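Local coordinates for protein aldehyde dehydrogenase (Staphylococcus aureus, PDB 6K10) that oxidises the carotenoid aldehyde 4,4'-diaponeurosporen-4-al to 4,4'-diaponeurosporenoic acid in staphyloxanthin biosynthesis, with NAD+ as the probable electron acceptor, at residues I10-F15 with T180-H185; Q126-P131 with A142-S147. The protein carries 1 engineered substitution. All coordinates share one frame; numbering follows the deposited sequence.

How the interactions relate
Helix 10-23 opens the modelled chain, and its first turns wait for helix 177-184, some 165 residues later, to close the long loop of interaction 1. Inside that loop, after strand 104-118, helix 126-138 and strand 141-145 follow in succession, and interaction 2 closes a short loop of about ten residues between them. The two contacts are therefore nested rather than crossed. The centres of interaction 1 and interaction 2 are about 15 Å apart. Strand 141-145 joins them: I144 faces helix 126-138, whereas I143 and K145 face helix 177-184, with I143 also reaching F15. Together they tie helices on both faces of the Rossmann-type sheet to one strand.

Interaction 1 (I10-F15 with T180-H185)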
# COMPACT_ATOMS: atom_id res chain seq x y z
N ILE A 10 -18.80 -23.83 7.97
CA ILE A 10 -17.49 -24.19 8.49
C ILE A 10 -16.44 -23.17 8.07
O ILE A 10 -15.46 -22.94 8.79
CB ILE A 10 -17.10 -25.61 8.04
CG1 ILE A 10 -15.75 -26.02 8.66
CG2 ILE A 10 -17.08 -25.72 6.52
CD1 ILE A 10 -15.67 -25.85 10.18
N ILE A 11 -16.62 -22.53 6.91
CA ILE A 11 -15.67 -21.50 6.48
C ILE A 11 -15.63 -20.37 7.50
O ILE A 11 -14.56 -19.94 7.94
CB ILE A 11 -16.03 -20.97 5.08
CG1 ILE A 11 -16.17 -22.10 4.06
CG2 ILE A 11 -14.98 -19.97 4.62
CD1 ILE A 11 -15.16 -23.22 4.21
N GLU A 12 -16.80 -19.88 7.89
CA GLU A 12 -16.87 -18.78 8.85
C GLU A 12 -16.40 -19.23 10.23
O GLU A 12 -15.76 -18.46 10.96
CB GLU A 12 -18.29 -18.23 8.90
CG GLU A 12 -18.82 -17.86 7.53
CD GLU A 12 -19.97 -16.88 7.57
OE1 GLU A 12 -20.58 -16.71 8.64
OE2 GLU A 12 -20.27 -16.28 6.51
N GLN A 13 -16.70 -20.48 10.61
CA GLN A 13 -16.16 -21.02 11.86
C GLN A 13 -14.64 -21.09 11.80
O GLN A 13 -13.96 -20.73 12.77
CB GLN A 13 -16.74 -22.40 12.13
CG GLN A 13 -16.73 -22.81 13.60
N LYS A 14 -14.08 -21.53 10.67
CA LYS A 14 -12.63 -21.57 10.52
C LYS A 14 -12.03 -20.17 10.59
O LYS A 14 -10.95 -19.98 11.15
CB LYS A 14 -12.26 -22.25 9.20
CG LYS A 14 -12.44 -23.76 9.23
CD LYS A 14 -12.34 -24.35 7.84
N PHE A 15 -12.72 -19.18 10.02
CA PHE A 15 -12.24 -17.80 10.09
C PHE A 15 -12.17 -17.32 11.53
O PHE A 15 -11.15 -16.77 11.96
CB PHE A 15 -13.15 -16.89 9.26
CG PHE A 15 -12.85 -15.42 9.43
CD1 PHE A 15 -11.68 -14.88 8.94
CD2 PHE A 15 -13.75 -14.59 10.08
CE1 PHE A 15 -11.41 -13.53 9.09
CE2 PHE A 15 -13.49 -13.25 10.24
CZ PHE A 15 -12.31 -12.71 9.74
N THR A 180 -14.57 -18.78 -2.58
CA THR A 180 -13.93 -17.47 -2.59
C THR A 180 -14.91 -16.38 -2.20
O THR A 180 -14.57 -15.46 -1.46
CB THR A 180 -13.34 -17.19 -3.98
OG1 THR A 180 -12.40 -18.21 -4.32
CG2 THR A 180 -12.64 -15.84 -3.99
N GLN A 181 -16.15 -16.47 -2.70
CA GLN A 181 -17.18 -15.50 -2.36
C GLN A 181 -17.41 -15.45 -0.85
O GLN A 181 -17.51 -14.36 -0.27
CB GLN A 181 -18.48 -15.84 -3.08
CG GLN A 181 -19.38 -14.65 -3.36
CD GLN A 181 -18.86 -13.78 -4.48
OE1 GLN A 181 -18.56 -12.60 -4.29
NE2 GLN A 181 -18.75 -14.36 -5.68
N THR A 182 -17.48 -16.61 -0.21
CA THR A 182 -17.68 -16.65 1.24
C THR A 182 -16.51 -16.00 1.97
O THR A 182 -16.71 -15.30 2.97
CB THR A 182 -17.86 -18.10 1.70
OG1 THR A 182 -18.96 -18.68 1.00
CG2 THR A 182 -18.12 -18.16 3.19
N LEU A 183 -15.29 -16.21 1.48
CA LEU A 183 -14.11 -15.73 2.19
C LEU A 183 -13.95 -14.22 2.07
O LEU A 183 -13.62 -13.55 3.06
CB LEU A 183 -12.86 -16.45 1.68
CG LEU A 183 -12.73 -17.91 2.12
CD1 LEU A 183 -11.78 -18.67 1.21
CD2 LEU A 183 -12.24 -17.96 3.56
N ILE A 184 -14.18 -13.66 0.88
CA ILE A 184 -13.91 -12.24 0.66
C ILE A 184 -14.92 -11.33 1.33
O ILE A 184 -14.66 -10.12 1.45
CB ILE A 184 -13.84 -11.92 -0.85
CG1 ILE A 184 -15.14 -12.31 -1.55
CG2 ILE A 184 -12.65 -12.61 -1.49
CD1 ILE A 184 -15.13 -12.01 -3.04
N HIS A 185 -16.06 -11.86 1.77
CA HIS A 185 -17.03 -11.07 2.51
C HIS A 185 -16.81 -11.11 4.02
O HIS A 185 -17.53 -10.44 4.76
CB HIS A 185 -18.45 -11.54 2.19
CG HIS A 185 -18.90 -11.19 0.80
ND1 HIS A 185 -18.91 -9.90 0.33
CD2 HIS A 185 -19.35 -11.97 -0.21
CE1 HIS A 185 -19.35 -9.89 -0.92
NE2 HIS A 185 -19.62 -11.13 -1.27
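The methyl CG2 of I11 sits between T182 and L183, and the closest apolar approaches in this contact converge on that methyl. The contact joins two helices on the outer side of the Rossmann-type sheet of the aldehyde dehydrogenase fold: the N-terminal helix 10-23 lies against the C-terminal part of helix 177-184, the two running in the same general direction. Over these short segments the axes approach to 10.1 Å and are inclined at 37°. Leucine and isoleucine suit such a seam because their branches fill the space between backbones without asking for polar partners.

I11 crosses both opposing side chains at about a right angle, so branch ends meet rather than whole chains lying alongside one another. With CG1 held beside the backbone N (chi1 -53°), the other branch, CG2, stands anti to that N and is turned across the interface. There I11 CG2 comes 3.6 Å from L183 CD2 and 3.9 Å from L183 CG. Although the bond from its CA to CB does not head straight for the first helix, the end of L183 comes close to it, and the same side chain packs on I143 and K145 of strand 141-145 beneath.

T182 divides its two branches by polarity. Its OG1 is hydrogen-bonded to the carbonyl of E178 one turn back, which leaves the methyl to face I11: T182 CG2 is 3.9 Å from I11 CG2 and 4.0 Å from I11 CB. E12, partly exposed, borders the contact through its carboxylate, whose OE2 stops 4.4 Å from T182 CG2.

Interaction 2 (Q126-P131 with A142-S147); sequences QLVFEP and AIIKPS
V128 turns both methyls toward the segment 142-147, to I144 of the strand and, more distantly, to P146 just beyond its end. On the tight side CG1 meets I144: V128 CG1 is 3.7 Å from I144 CG2 and 4.1 Å from I144 CD1, so one methyl is touched by two ends of the isoleucine. V128 CG2 joins in at 3.9 Å from I144 CG2. The two beta-branched side chains cross at about a right angle, and a chi1 of 162° places V128 CG1 anti to its own backbone N. That methyl also lies over one face of the F129 ring, 3.7 Å above the plane and displaced toward the rim.

These residues belong to the beta-alpha-beta unit of the Rossmann-type domain, in which strand 104-118 leads through helix 126-138 to the parallel strand 141-145. A short, rigid valine suits the closely packed helix face, while isoleucine offers its short CG2 branch to both valine methyls and the end of its longer one, CD1, for a looser touch. I157 of helix 151-164 touches both V128 and F129.

The looser side lies where the strand has ended. V128 CG2 is 4.2 Å from P146 CB; this part is buried too, for P146 packs on A154 of helix 151-164 and V172 of strand 170-172. K145 turns away from the helix and curls back: its NZ gives a 2.9 Å hydrogen bond to P146 O, approaching from above the carbonyl plane, 46° out of it, with a weak second bond to G175 O.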
# COMPACT_ATOMS: atom_id res chain seq x y z
N GLN A 126 3.70 -22.00 -5.86
CA GLN A 126 4.46 -20.80 -5.53
C GLN A 126 3.56 -19.64 -5.15
O GLN A 126 3.88 -18.88 -4.22
CB GLN A 126 5.37 -20.42 -6.71
CG GLN A 126 5.72 -18.94 -6.79
CD GLN A 126 6.77 -18.52 -5.78
OE1 GLN A 126 7.29 -19.33 -5.02
NE2 GLN A 126 7.08 -17.23 -5.77
N LEU A 127 2.43 -19.48 -5.84
CA LEU A 127 1.56 -18.36 -5.54
C LEU A 127 0.73 -18.56 -4.28
O LEU A 127 0.05 -17.63 -3.85
CB LEU A 127 0.66 -18.07 -6.74
CG LEU A 127 1.46 -17.66 -7.98
CD1 LEU A 127 0.60 -17.68 -9.24
CD2 LEU A 127 2.08 -16.28 -7.78
N VAL A 128 0.76 -19.75 -3.69
CA VAL A 128 0.29 -19.93 -2.32
C VAL A 128 1.38 -19.60 -1.31
O VAL A 128 1.15 -18.85 -0.35
CB VAL A 128 -0.25 -21.37 -2.12
CG1 VAL A 128 -0.32 -21.71 -0.63
CG2 VAL A 128 -1.62 -21.54 -2.74
N PHE A 129 2.59 -20.12 -1.52
CA PHE A 129 3.55 -20.16 -0.43
C PHE A 129 4.46 -18.94 -0.35
O PHE A 129 4.90 -18.59 0.75
CB PHE A 129 4.37 -21.45 -0.51
CG PHE A 129 3.59 -22.67 -0.07
CD1 PHE A 129 3.50 -22.99 1.27
CD2 PHE A 129 2.93 -23.47 -0.98
CE1 PHE A 129 2.78 -24.08 1.70
CE2 PHE A 129 2.20 -24.57 -0.56
CZ PHE A 129 2.13 -24.88 0.79
N GLU A 130 4.75 -18.26 -1.47
CA GLU A 130 5.50 -17.02 -1.34
C GLU A 130 4.72 -15.95 -0.57
O GLU A 130 5.30 -15.32 0.33
CB GLU A 130 5.96 -16.52 -2.72
CG GLU A 130 6.71 -15.19 -2.64
CD GLU A 130 7.84 -15.21 -1.63
OE1 GLU A 130 8.02 -14.20 -0.91
OE2 GLU A 130 8.56 -16.23 -1.54
N PRO A 131 3.42 -15.72 -0.84
CA PRO A 131 2.67 -14.86 0.09
C PRO A 131 2.64 -15.40 1.51
O PRO A 131 2.79 -14.63 2.46
CB PRO A 131 1.26 -14.80 -0.52
CG PRO A 131 1.42 -15.23 -1.92
CD PRO A 131 2.58 -16.16 -1.97
N ALA A 142 -3.43 -17.27 8.90
CA ALA A 142 -3.73 -17.24 7.48
C ALA A 142 -4.75 -18.30 7.10
O ALA A 142 -4.79 -19.39 7.68
CB ALA A 142 -2.46 -17.44 6.64
N ILE A 143 -5.58 -17.95 6.11
CA ILE A 143 -6.48 -18.88 5.44
C ILE A 143 -6.15 -18.83 3.96
O ILE A 143 -6.05 -17.75 3.37
CB ILE A 143 -7.96 -18.52 5.69
CG1 ILE A 143 -8.32 -18.76 7.16
CG2 ILE A 143 -8.87 -19.32 4.78
CD1 ILE A 143 -9.72 -18.33 7.52
N ILE A 144 -5.96 -20.00 3.36
CA ILE A 144 -5.51 -20.13 1.98
C ILE A 144 -6.64 -20.70 1.15
O ILE A 144 -7.28 -21.68 1.55
CB ILE A 144 -4.26 -21.02 1.88
CG1 ILE A 144 -3.12 -20.46 2.75
CG2 ILE A 144 -3.81 -21.15 0.43
CD1 ILE A 144 -2.04 -21.48 3.05
N LYS A 145 -6.88 -20.09 -0.01
CA LYS A 145 -7.84 -20.62 -0.99
C LYS A 145 -7.09 -20.88 -2.29
O LYS A 145 -6.86 -19.94 -3.07
CB LYS A 145 -9.00 -19.64 -1.20
CG LYS A 145 -10.19 -20.23 -1.94
CD LYS A 145 -10.02 -20.07 -3.44
CE LYS A 145 -10.76 -21.16 -4.19
NZ LYS A 145 -10.34 -21.21 -5.62
N PRO A 146 -6.68 -22.11 -2.55
CA PRO A 146 -5.95 -22.42 -3.78
C PRO A 146 -6.90 -22.69 -4.94
O PRO A 146 -8.11 -22.89 -4.76
CB PRO A 146 -5.17 -23.69 -3.40
CG PRO A 146 -6.08 -24.38 -2.43
CD PRO A 146 -6.79 -23.28 -1.66
N SER A 147 -6.33 -22.71 -6.14
CA SER A 147 -7.12 -22.95 -7.34
C SER A 147 -7.62 -24.38 -7.38
O SER A 147 -6.87 -25.33 -7.12
CB SER A 147 -6.28 -22.66 -8.58
OG SER A 147 -6.98 -23.01 -9.77